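Long-range contacts in sterol regulatory element-binding protein cleavage-activating protein (Schizosaccharomyces pombe, PDB 4YHC), which escorts the membrane-bound transcription factor precursor Sre1 for processing when sterol or oxygen is low, this chain being the escort protein's WD40 domain: residues K78-P84 against S119-W125; I176-S180 against D226-I230. The protein carries 9 engineered substitutions. One frame throughout, in Å; residues are numbered along the deposited sequence.

Interaction 1: K78-P84 against S119-W125; sequences KAIALDP and SKLNVFW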
loop_
_atom_site.group_PDB
_atom_site.type_symbol
_atom_site.label_atom_id
_atom_site.label_comp_id
_atom_site.label_asym_id
_atom_site.label_seq_id
_atom_site.Cartn_x
_atom_site.Cartn_y
_atom_site.Cartn_z
ATOM N N LYS A 78 -5.596 -7.698 16.752
ATOM C CA LYS A 78 -5.365 -8.535 15.626
ATOM C C LYS A 78 -5.315 -7.741 14.297
ATOM O O LYS A 78 -4.774 -8.244 13.342
ATOM C CB LYS A 78 -6.522 -9.531 15.491
ATOM C CG LYS A 78 -6.671 -10.661 16.500
ATOM C CD LYS A 78 -7.613 -11.729 15.892
ATOM C CE LYS A 78 -7.281 -13.163 16.259
ATOM N NZ LYS A 78 -7.747 -14.107 15.198
ATOM N N ALA A 79 -5.987 -6.592 14.189
ATOM C CA ALA A 79 -5.965 -5.857 12.893
ATOM C C ALA A 79 -6.361 -4.423 13.098
ATOM O O ALA A 79 -7.027 -4.078 14.077
ATOM C CB ALA A 79 -6.939 -6.463 11.897
ATOM N N ILE A 80 -5.880 -3.605 12.169
ATOM C CA ILE A 80 -6.239 -2.213 12.066
ATOM C C ILE A 80 -6.543 -1.865 10.638
ATOM O O ILE A 80 -5.977 -2.459 9.745
ATOM C CB ILE A 80 -5.108 -1.299 12.576
ATOM C CG1 ILE A 80 -5.547 0.158 12.445
ATOM C CG2 ILE A 80 -3.798 -1.499 11.788
ATOM C CD1 ILE A 80 -4.506 1.130 12.946
ATOM N N ALA A 81 -7.443 -0.918 10.412
ATOM C CA ALA A 81 -7.678 -0.453 9.065
ATOM C C ALA A 81 -8.323 0.901 9.087
ATOM O O ALA A 81 -8.938 1.299 10.097
ATOM C CB ALA A 81 -8.477 -1.446 8.290
ATOM N N LEU A 82 -8.060 1.677 8.042
ATOM C CA LEU A 82 -8.618 3.009 7.910
ATOM C C LEU A 82 -9.583 3.044 6.817
ATOM O O LEU A 82 -9.397 2.331 5.810
ATOM C CB LEU A 82 -7.520 4.003 7.541
ATOM C CG LEU A 82 -6.488 4.380 8.597
ATOM C CD1 LEU A 82 -5.271 3.526 8.425
ATOM C CD2 LEU A 82 -6.051 5.806 8.360
ATOM N N ASP A 83 -10.592 3.903 6.931
ATOM C CA ASP A 83 -11.468 4.065 5.795
ATOM C C ASP A 83 -10.676 4.817 4.679
ATOM O O ASP A 83 -9.639 5.455 4.954
ATOM C CB ASP A 83 -12.762 4.790 6.185
ATOM C CG ASP A 83 -12.631 6.304 6.189
ATOM O OD1 ASP A 83 -12.011 6.865 7.109
ATOM O OD2 ASP A 83 -13.151 6.917 5.249
ATOM N N PRO A 84 -11.165 4.748 3.447
ATOM C CA PRO A 84 -10.414 5.329 2.361
ATOM C C PRO A 84 -10.214 6.814 2.424
ATOM O O PRO A 84 -9.257 7.280 1.874
ATOM C CB PRO A 84 -11.221 4.928 1.090
ATOM C CG PRO A 84 -12.203 3.914 1.512
ATOM C CD PRO A 84 -12.401 4.090 2.980
ATOM N N SER A 119 -6.427 -17.302 14.273
ATOM C CA SER A 119 -6.806 -16.833 12.963
ATOM C C SER A 119 -6.114 -15.501 12.768
ATOM O O SER A 119 -6.071 -14.670 13.675
ATOM C CB SER A 119 -8.321 -16.664 12.871
ATOM O OG SER A 119 -8.745 -16.713 11.525
ATOM N N LYS A 120 -5.523 -15.352 11.600
ATOM C CA LYS A 120 -4.950 -14.117 11.152
ATOM C C LYS A 120 -6.053 -13.346 10.387
ATOM O O LYS A 120 -6.752 -13.917 9.580
ATOM C CB LYS A 120 -3.744 -14.417 10.251
ATOM C CG LYS A 120 -2.410 -14.435 10.988
ATOM C CD LYS A 120 -2.251 -15.566 12.010
ATOM C CE LYS A 120 -1.142 -15.247 13.012
ATOM N NZ LYS A 120 -0.347 -16.423 13.466
ATOM N N LEU A 121 -6.180 -12.057 10.659
ATOM C CA LEU A 121 -7.179 -11.218 9.996
ATOM C C LEU A 121 -6.605 -10.239 8.992
ATOM O O LEU A 121 -5.564 -9.640 9.239
ATOM C CB LEU A 121 -7.911 -10.367 11.026
ATOM C CG LEU A 121 -8.733 -11.062 12.077
ATOM C CD1 LEU A 121 -9.691 -10.005 12.633
ATOM C CD2 LEU A 121 -9.509 -12.264 11.546
ATOM N N ASN A 122 -7.332 -10.030 7.909
ATOM C CA ASN A 122 -7.147 -8.845 7.094
ATOM C C ASN A 122 -8.471 -8.113 7.059
ATOM O O ASN A 122 -9.485 -8.782 6.881
ATOM C CB ASN A 122 -6.724 -9.267 5.718
ATOM C CG ASN A 122 -6.125 -8.139 4.930
ATOM O OD1 ASN A 122 -5.780 -7.084 5.481
ATOM N ND2 ASN A 122 -5.998 -8.345 3.617
ATOM N N VAL A 123 -8.485 -6.777 7.283
ATOM C CA VAL A 123 -9.709 -5.990 7.289
ATOM C C VAL A 123 -9.703 -4.854 6.297
ATOM O O VAL A 123 -8.709 -4.215 6.188
ATOM C CB VAL A 123 -9.925 -5.378 8.681
ATOM C CG1 VAL A 123 -11.183 -4.522 8.650
ATOM C CG2 VAL A 123 -10.067 -6.468 9.725
ATOM N N PHE A 124 -10.802 -4.596 5.590
ATOM C CA PHE A 124 -10.849 -3.578 4.536
ATOM C C PHE A 124 -12.148 -2.876 4.671
ATOM O O PHE A 124 -13.140 -3.526 4.875
ATOM C CB PHE A 124 -11.019 -4.184 3.107
ATOM C CG PHE A 124 -10.188 -5.341 2.842
ATOM C CD1 PHE A 124 -8.858 -5.203 2.742
ATOM C CD2 PHE A 124 -10.765 -6.578 2.647
ATOM C CE1 PHE A 124 -8.066 -6.273 2.471
ATOM C CE2 PHE A 124 -9.991 -7.668 2.398
ATOM C CZ PHE A 124 -8.629 -7.518 2.318
ATOM N N TRP A 125 -12.140 -1.569 4.503
ATOM C CA TRP A 125 -13.347 -0.761 4.338
ATOM C C TRP A 125 -13.681 -0.565 2.859
ATOM O O TRP A 125 -12.793 -0.237 2.049
ATOM C CB TRP A 125 -13.078 0.626 4.881
ATOM C CG TRP A 125 -12.905 0.741 6.385
ATOM C CD1 TRP A 125 -11.911 0.226 7.120
ATOM C CD2 TRP A 125 -13.703 1.494 7.264
ATOM N NE1 TRP A 125 -12.019 0.626 8.402
ATOM C CE2 TRP A 125 -13.119 1.417 8.520
ATOM C CE3 TRP A 125 -14.834 2.285 7.096
ATOM C CZ2 TRP A 125 -13.667 2.054 9.669
ATOM C CZ3 TRP A 125 -15.359 2.968 8.211
ATOM C CH2 TRP A 125 -14.800 2.820 9.479
HETATM O O HOH W 1 -4.434 -11.037 12.534
HETATM O O HOH W 2 -5.924 -5.458 8.415
HETATM O O HOH W 3 -9.576 -0.323 4.632
#

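Interaction 2: I176-S180 against D226-I230; sequences IKSIS and DIYGI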
loop_
_atom_site.group_PDB
_atom_site.type_symbol
_atom_site.label_atom_id
_atom_site.label_comp_id
_atom_site.label_asym_id
_atom_site.label_seq_id
_atom_site.Cartn_x
_atom_site.Cartn_y
_atom_site.Cartn_z
ATOM N N ILE A 176 -3.911 -17.346 1.545
ATOM C CA ILE A 176 -2.545 -16.784 1.632
ATOM C C ILE A 176 -2.575 -15.227 1.654
ATOM O O ILE A 176 -1.784 -14.595 2.325
ATOM C CB ILE A 176 -1.720 -17.239 0.395
ATOM C CG1 ILE A 176 -1.628 -18.771 0.311
ATOM C CG2 ILE A 176 -0.307 -16.690 0.428
ATOM C CD1 ILE A 176 -0.991 -19.244 -0.986
ATOM N N LYS A 177 -3.496 -14.615 0.916
ATOM C CA LYS A 177 -3.447 -13.173 0.674
ATOM C C LYS A 177 -4.809 -12.724 0.173
ATOM O O LYS A 177 -5.372 -13.361 -0.716
ATOM C CB LYS A 177 -2.385 -12.914 -0.396
ATOM C CG LYS A 177 -2.343 -11.534 -1.000
ATOM C CD LYS A 177 -1.866 -10.523 0.006
ATOM C CE LYS A 177 -1.618 -9.177 -0.643
ATOM N NZ LYS A 177 -0.185 -8.998 -0.868
ATOM N N SER A 178 -5.345 -11.664 0.750
ATOM C CA SER A 178 -6.593 -11.105 0.263
ATOM C C SER A 178 -6.377 -9.640 0.024
ATOM O O SER A 178 -5.620 -9.024 0.719
ATOM C CB SER A 178 -7.721 -11.358 1.242
ATOM O OG SER A 178 -7.396 -10.762 2.498
ATOM N N ILE A 179 -7.069 -9.106 -0.975
ATOM C CA ILE A 179 -7.073 -7.700 -1.267
ATOM C C ILE A 179 -8.449 -7.210 -1.654
ATOM O O ILE A 179 -9.358 -7.990 -2.091
ATOM C CB ILE A 179 -6.158 -7.344 -2.428
ATOM C CG1 ILE A 179 -6.587 -8.098 -3.692
ATOM C CG2 ILE A 179 -4.726 -7.609 -2.016
ATOM C CD1 ILE A 179 -5.830 -7.710 -4.954
ATOM N N SER A 180 -8.627 -5.924 -1.455
ATOM C CA SER A 180 -9.878 -5.250 -1.857
ATOM C C SER A 180 -9.669 -4.514 -3.157
ATOM O O SER A 180 -8.630 -3.915 -3.359
ATOM C CB SER A 180 -10.337 -4.330 -0.740
ATOM O OG SER A 180 -9.814 -3.078 -0.886
ATOM N N ASP A 226 1.391 -14.326 -5.418
ATOM C CA ASP A 226 0.831 -13.086 -4.869
ATOM C C ASP A 226 -0.237 -12.540 -5.821
ATOM O O ASP A 226 -0.338 -12.897 -6.996
ATOM C CB ASP A 226 1.926 -12.007 -4.677
ATOM C CG ASP A 226 1.696 -11.144 -3.417
ATOM O OD1 ASP A 226 0.541 -11.157 -2.867
ATOM O OD2 ASP A 226 2.656 -10.418 -3.001
ATOM N N ILE A 227 -1.026 -11.663 -5.261
ATOM C CA ILE A 227 -1.995 -10.868 -6.026
ATOM C C ILE A 227 -1.921 -9.434 -5.574
ATOM O O ILE A 227 -1.652 -9.150 -4.391
ATOM C CB ILE A 227 -3.440 -11.393 -5.884
ATOM C CG1 ILE A 227 -3.937 -11.461 -4.437
ATOM C CG2 ILE A 227 -3.572 -12.740 -6.504
ATOM C CD1 ILE A 227 -5.392 -11.914 -4.348
ATOM N N TYR A 228 -2.162 -8.490 -6.502
ATOM C CA TYR A 228 -2.081 -7.073 -6.127
ATOM C C TYR A 228 -3.052 -6.358 -7.056
ATOM O O TYR A 228 -3.156 -6.715 -8.230
ATOM C CB TYR A 228 -0.649 -6.508 -6.280
ATOM C CG TYR A 228 -0.491 -5.116 -5.704
ATOM C CD1 TYR A 228 -0.771 -3.997 -6.497
ATOM C CD2 TYR A 228 -0.114 -4.900 -4.387
ATOM C CE1 TYR A 228 -0.683 -2.709 -5.993
ATOM C CE2 TYR A 228 0.024 -3.563 -3.892
ATOM C CZ TYR A 228 -0.299 -2.522 -4.718
ATOM O OH TYR A 228 -0.220 -1.220 -4.360
ATOM N N GLY A 229 -3.778 -5.393 -6.546
ATOM C CA GLY A 229 -4.846 -4.722 -7.361
ATOM C C GLY A 229 -4.567 -3.250 -7.634
ATOM O O GLY A 229 -3.915 -2.588 -6.834
ATOM N N ILE A 230 -4.968 -2.745 -8.785
ATOM C CA ILE A 230 -5.053 -1.256 -9.008
ATOM C C ILE A 230 -6.552 -1.042 -9.183
ATOM O O ILE A 230 -7.133 -1.317 -10.248
ATOM C CB ILE A 230 -4.336 -0.786 -10.241
ATOM C CG1 ILE A 230 -2.950 -1.380 -10.303
ATOM C CG2 ILE A 230 -4.393 0.734 -10.448
ATOM C CD1 ILE A 230 -1.876 -0.525 -9.827
#

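Interaction 1: K78-P84 against S119-W125
Two strands that begin neighbouring blades, 79-82 and 121-125, run side by side in the same direction, 16° apart and 6.5 Å between axes, too far for direct backbone pairing. Small residues make this spacing work. Ala-79 and Ala-81 point toward the other strand, and because each is a single methyl the larger Leu-121 and Val-123 can press in: Ala-79 CB lies 3.8 Å from Val-123 CG2 and 4.1 Å from Leu-121 CB, while Ala-81 CB sits 4.1 Å from Val-123 CG1. The biggest bump, Trp-125, fills a hollow lined by Ala-81, Leu-82, Asp-83 and Pro-84, where the chains come closest. Asp-83 CB lies over one face of its indole, 3.7 Å from the centroid of the six-membered ring in a CH-pi contact, and Pro-84 CD rests 4.0 Å from Trp-125 CB. The carboxylate of Asp-83 is directed elsewhere, to the amides of Gln-85, Asn-87 and Tyr-88, while Trp-125 NE1 bonds to Ser-90. At the other end Lys-78 lays its aliphatic stem along Leu-121 (CD to CG 4.0 Å), and its NZ donates a very short 2.3 Å hydrogen bond to Ser-119 O. Between the backbones, waters 1, 2 and 3 accept from the amides of Leu-121, Val-123 and Trp-125 and donate to the carbonyls of Lys-78, Ile-80 and Leu-82, a ladder with a water for each rung. Parallel first strands of consecutive four-stranded antiparallel blades characterise beta-propellers, here between predicted WD repeats 2 and 3.

Interaction 2: I176-S180 against D226-I230
This is an interblade contact made by side chains, a salt bridge beside an aliphatic cluster, between the first strands of two successive propeller blades. Strands 177-180 and 226-230 run nearly parallel, 6° apart, but their axes are 7.2 Å from each other and no backbone hydrogen bond joins them. Long side chains therefore span the gap. Lys-177 NZ reaches Asp-226 OD1 at 3.0 Å; that oxygen also accepts from Ile-227 N at 2.9 Å, which probably helps to hold the carboxylate in place, and Asp-226 OD2 bonds to the amide of Phe-268, in the loop leading to strand 269-278. The methylenes of Lys-177 are not idle, CG packing 3.8 Å from Ile-227 CG1. Beyond it Ile-179 CG1 meets Ile-227 CD1 at 4.1 Å, and Ile-179 CD1 comes within 3.5 Å of Gly-229 N, the bare glycine backbone admitting the tip of the isoleucine. Charge at one end and branched aliphatics behind it thus join adjacent inner strands around the axis of a WD40 beta-propeller.

Both contacts join the first strand of one blade to the first strand of the next, and both are partly buried, with centres 14 Å apart. They differ in spacing and chemistry. Interaction 1 is the closer, larger interface, 491 Å² against 282 Å²; alanines bring the strands near enough for single waters to bridge their backbones. In interaction 2 the wider gap is crossed by isoleucines and an ion pair. The two meet where strand 121-127 flanks strand 175-182: Asn-122 ND2 lies 3.0 Å from Ser-178 OG, probably a hydrogen bond, and the Phe-124 ring packs on Ser-178 and Ser-180. Together they link four successive blades of the propeller.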